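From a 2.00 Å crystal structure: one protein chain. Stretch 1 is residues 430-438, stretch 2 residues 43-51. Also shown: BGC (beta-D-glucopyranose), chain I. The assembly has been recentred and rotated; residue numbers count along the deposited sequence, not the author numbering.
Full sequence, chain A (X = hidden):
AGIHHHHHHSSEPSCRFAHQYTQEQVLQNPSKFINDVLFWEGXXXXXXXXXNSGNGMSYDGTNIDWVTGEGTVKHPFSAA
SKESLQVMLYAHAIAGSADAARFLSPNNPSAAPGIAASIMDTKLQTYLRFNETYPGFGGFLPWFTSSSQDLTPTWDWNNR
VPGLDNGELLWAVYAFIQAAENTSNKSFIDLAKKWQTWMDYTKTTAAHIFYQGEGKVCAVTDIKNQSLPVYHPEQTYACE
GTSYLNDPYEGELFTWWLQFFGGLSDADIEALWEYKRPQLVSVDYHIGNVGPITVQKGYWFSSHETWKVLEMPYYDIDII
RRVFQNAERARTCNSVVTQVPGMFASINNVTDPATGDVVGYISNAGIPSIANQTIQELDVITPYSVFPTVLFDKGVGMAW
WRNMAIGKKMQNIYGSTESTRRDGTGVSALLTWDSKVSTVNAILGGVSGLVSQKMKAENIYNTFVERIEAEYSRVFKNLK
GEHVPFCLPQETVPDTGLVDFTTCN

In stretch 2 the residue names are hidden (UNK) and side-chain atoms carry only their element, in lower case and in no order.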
# COMPACT_ATOMS: atom_id res chain seq x y z
N LEU A 430 -13.72 6.57 -9.41
CA LEU A 430 -12.33 6.36 -9.68
C LEU A 430 -11.91 4.99 -9.13
O LEU A 430 -12.52 4.49 -8.17
CB LEU A 430 -11.56 7.50 -9.01
CG LEU A 430 -10.04 7.52 -9.22
CD1 LEU A 430 -9.71 7.92 -10.65
CD2 LEU A 430 -9.37 8.45 -8.23
N LEU A 431 -10.91 4.39 -9.77
CA LEU A 431 -10.23 3.19 -9.29
C LEU A 431 -8.73 3.50 -9.15
O LEU A 431 -8.16 4.05 -10.08
CB LEU A 431 -10.42 2.05 -10.29
CG LEU A 431 -11.81 1.87 -10.88
CD1 LEU A 431 -11.75 0.91 -12.06
CD2 LEU A 431 -12.81 1.39 -9.83
N THR A 432 -8.11 3.12 -8.02
CA THR A 432 -6.66 3.17 -7.90
C THR A 432 -6.16 1.90 -7.19
O THR A 432 -6.91 1.27 -6.45
CB THR A 432 -6.18 4.41 -7.13
OG1 THR A 432 -6.65 4.33 -5.78
CG2 THR A 432 -6.65 5.71 -7.75
N TRP A 433 -4.89 1.56 -7.43
CA TRP A 433 -4.22 0.46 -6.72
C TRP A 433 -4.31 0.70 -5.21
O TRP A 433 -4.64 -0.22 -4.45
CB TRP A 433 -2.76 0.29 -7.15
CG TRP A 433 -2.60 -0.26 -8.53
CD1 TRP A 433 -2.60 0.46 -9.69
CD2 TRP A 433 -2.44 -1.64 -8.91
NE1 TRP A 433 -2.44 -0.37 -10.76
CE2 TRP A 433 -2.34 -1.66 -10.31
CE3 TRP A 433 -2.37 -2.84 -8.20
CZ2 TRP A 433 -2.18 -2.85 -11.02
CZ3 TRP A 433 -2.21 -4.01 -8.90
CH2 TRP A 433 -2.13 -4.02 -10.30
N ASP A 434 -3.99 1.94 -4.81
CA ASP A 434 -3.92 2.33 -3.39
C ASP A 434 -5.26 2.05 -2.68
O ASP A 434 -5.25 1.55 -1.55
CB ASP A 434 -3.49 3.80 -3.25
CG ASP A 434 -1.99 4.03 -3.38
OD1 ASP A 434 -1.42 3.70 -4.42
OD2 ASP A 434 -1.39 4.60 -2.44
N SER A 435 -6.39 2.37 -3.32
CA SER A 435 -7.71 2.27 -2.65
C SER A 435 -8.34 0.88 -2.78
O SER A 435 -9.41 0.64 -2.23
CB SER A 435 -8.69 3.34 -3.14
OG SER A 435 -9.21 3.01 -4.41
N LYS A 436 -7.69 -0.05 -3.50
CA LYS A 436 -8.34 -1.33 -3.84
C LYS A 436 -7.43 -2.53 -3.54
O LYS A 436 -7.87 -3.50 -2.92
CB LYS A 436 -8.72 -1.32 -5.32
CG LYS A 436 -9.84 -0.36 -5.68
CD LYS A 436 -10.04 -0.23 -7.18
CE LYS A 436 -10.50 -1.50 -7.86
NZ LYS A 436 -11.75 -2.01 -7.23
N VAL A 437 -6.20 -2.48 -4.04
CA VAL A 437 -5.32 -3.64 -4.03
C VAL A 437 -4.47 -3.65 -2.75
O VAL A 437 -3.85 -4.68 -2.45
CB VAL A 437 -4.47 -3.70 -5.32
CG1 VAL A 437 -3.57 -4.93 -5.36
CG2 VAL A 437 -5.36 -3.66 -6.54
N SER A 438 -4.46 -2.54 -2.00
CA SER A 438 -3.96 -2.55 -0.61
C SER A 438 -4.77 -3.57 0.22
O SER A 438 -4.22 -4.40 0.94
CB SER A 438 -4.04 -1.17 0.00
OG SER A 438 -5.33 -0.61 -0.22
N UNK A 43 -11.19 -7.86 -11.47
CA UNK A 43 -11.60 -7.21 -12.72
C UNK A 43 -10.85 -5.88 -12.92
O UNK A 43 -10.79 -5.38 -14.05
c UNK A 43 -13.43 -9.32 -13.71
c UNK A 43 -13.11 -6.99 -12.77
c UNK A 43 -13.94 -8.27 -12.75
c UNK A 43 -14.38 -10.49 -13.87
n UNK A 43 -13.67 -11.66 -14.45
N UNK A 44 -10.30 -5.33 -11.84
CA UNK A 44 -9.44 -4.15 -11.93
C UNK A 44 -8.19 -4.47 -12.76
O UNK A 44 -7.63 -3.59 -13.44
c UNK A 44 -6.50 -0.21 -10.30
c UNK A 44 -7.66 -0.16 -11.04
c UNK A 44 -6.16 -1.37 -9.64
c UNK A 44 -8.48 -1.27 -11.12
c UNK A 44 -9.06 -3.65 -10.53
c UNK A 44 -8.15 -2.45 -10.48
c UNK A 44 -6.99 -2.48 -9.72
N UNK A 45 -7.76 -5.74 -12.70
CA UNK A 45 -6.53 -6.19 -13.35
C UNK A 45 -6.79 -6.43 -14.84
O UNK A 45 -7.00 -7.57 -15.26
c UNK A 45 -3.08 -8.74 -14.42
c UNK A 45 -5.97 -7.45 -12.67
c UNK A 45 -4.60 -7.80 -13.14
c UNK A 45 -3.39 -7.42 -12.68
n UNK A 45 -4.38 -8.61 -14.23
n UNK A 45 -2.45 -8.03 -13.48
N UNK A 46 -6.77 -5.34 -15.62
CA UNK A 46 -6.97 -5.36 -17.06
C UNK A 46 -6.14 -4.24 -17.69
O UNK A 46 -5.91 -3.19 -17.07
n UNK A 46 -11.77 -5.73 -16.63
o UNK A 46 -10.98 -6.06 -18.71
c UNK A 46 -10.79 -5.98 -17.50
c UNK A 46 -9.40 -6.17 -16.93
c UNK A 46 -8.43 -5.13 -17.45
N UNK A 47 -5.71 -4.46 -18.94
CA UNK A 47 -5.05 -3.46 -19.75
C UNK A 47 -5.93 -2.21 -19.84
O UNK A 47 -7.15 -2.32 -19.96
o UNK A 47 -2.89 -2.54 -21.53
n UNK A 47 -4.46 -2.60 -23.11
c UNK A 47 -4.73 -3.99 -21.15
c UNK A 47 -3.94 -2.99 -21.96
N UNK A 48 -5.29 -1.04 -19.75
CA UNK A 48 -5.92 0.29 -19.87
C UNK A 48 -6.79 0.62 -18.64
O UNK A 48 -7.36 1.70 -18.58
c UNK A 48 -6.74 0.44 -21.15
o UNK A 48 -5.24 -0.01 -22.95
c UNK A 48 -5.90 0.84 -22.35
n UNK A 48 -5.92 2.10 -22.71
N UNK A 49 -6.90 -0.30 -17.68
CA UNK A 49 -7.63 -0.04 -16.44
C UNK A 49 -6.63 0.19 -15.30
O UNK A 49 -6.68 1.24 -14.66
c UNK A 49 -9.59 -1.46 -17.27
c UNK A 49 -10.52 -0.31 -17.59
c UNK A 49 -8.61 -1.18 -16.12
c UNK A 49 -9.33 -0.90 -14.81
N UNK A 50 -5.76 -0.80 -15.05
CA UNK A 50 -4.82 -0.77 -13.92
C UNK A 50 -3.36 -0.88 -14.39
O UNK A 50 -2.46 -0.56 -13.61
c UNK A 50 -5.13 -1.85 -12.92
o UNK A 50 -4.93 -3.14 -13.48
N UNK A 51 -3.12 -1.39 -15.60
CA UNK A 51 -1.77 -1.51 -16.10
C UNK A 51 -1.74 -1.48 -17.63
O UNK A 51 -2.77 -1.57 -18.30
c UNK A 51 -1.09 -2.76 -15.52
c UNK A 51 -2.75 -4.64 -15.84
c UNK A 51 -3.13 -5.86 -16.38
c UNK A 51 -0.67 -4.76 -16.98
c UNK A 51 -1.52 -4.07 -16.13
c UNK A 51 -1.04 -5.97 -17.55
c UNK A 51 -2.27 -6.52 -17.25
o UNK A 51 -2.61 -7.71 -17.81
C2 BGC I . -1.85 11.52 -6.41
C3 BGC I . -3.10 10.93 -7.08
C4 BGC I . -3.20 9.40 -6.89
C5 BGC I . -2.96 9.04 -5.41
C6 BGC I . -2.97 7.53 -5.15
C1 BGC I . -1.73 11.02 -4.97
O1 BGC I . -0.57 11.50 -4.30
O2 BGC I . -1.97 12.93 -6.38
O3 BGC I . -3.12 11.24 -8.47
O4 BGC I . -4.48 8.89 -7.33
O5 BGC I . -1.72 9.60 -4.97
O6 BGC I . -1.87 6.94 -5.83

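Position 43 carries four carbons in a row ending in a nitrogen. The chain is out of reach of stretch 1 and touches nothing there. An unbranched chain with a terminal nitrogen is lysine, Lys43.

Position 44 has one carbon and then a ring of six carbons, with no oxygen on the ring. CA-to-CB points toward stretch 1, and the ring lies among Leu431, Trp433, Lys436 and Val437. This is phenylalanine, Phe44. Its CE1 is 3.6 Å from Leu431 CB, and its CD2 is 3.8 Å from Val437 CG2.

Position 45 has one carbon and a five-membered ring of three carbons and two nitrogens. A ring carbon approaches Trp433 CH2. That ring is an imidazole, so the residue is His45. Its CD2 lies 4.3 Å from Trp433 CH2, a looser contact. Its NE2 is hydrogen-bonded elsewhere in the structure.

Position 46 has three carbons, the third bearing one oxygen and one nitrogen. It does not reach stretch 1. The residue is glutamine, Gln46. Its NE2 donates to Lys43 O at 2.8 Å, tying the side chain back to its own loop.

Position 47 has two carbons, the second bearing one oxygen and one nitrogen. It is exposed and far from stretch 1. The shorter amide is asparagine, Asn47.

Position 48 shows the same atom set and is also exposed, without contact to stretch 1. It is Asn48. Its phi is positive, 71°, and its backbone N donates to the O of position 51 at 3.0 Å.

Position 49 has four carbons, and one of them approaches Leu431 CD1. Four carbons, forked at CB with one arm two carbons long, make this isoleucine, Ile49. Its CG2 meets Leu431 CD1 at 4.1 Å.

Position 50 has one carbon and one oxygen. Its CB is 3.6 Å from Trp433 CZ2. This is serine, Ser50. Its OG donates to Phe44 O at 2.7 Å, linking two residues that both touch Trp433.

Position 51 has one carbon and a six-carbon ring bearing an oxygen. The end of the side chain leads away from stretch 1. It is tyrosine, Tyr51.

The contact centres on Phe44 and Trp433. The edge of Phe44 points at the face of the Trp433 five-membered ring, with centroids 4.9 Å apart and planes at 66°. Lys436 CE sits over a face of the Phe44 ring, 4.1 Å from its centroid, in a CH-pi contact. The single hydrogen bond between the stretches runs from Trp433 NE1 to Ser50 O, at 2.9 Å. It satisfies the indole nitrogen at the ring edge while the indole face packs against Phe44.

Stretch 2 43-51: KFHQNNISY
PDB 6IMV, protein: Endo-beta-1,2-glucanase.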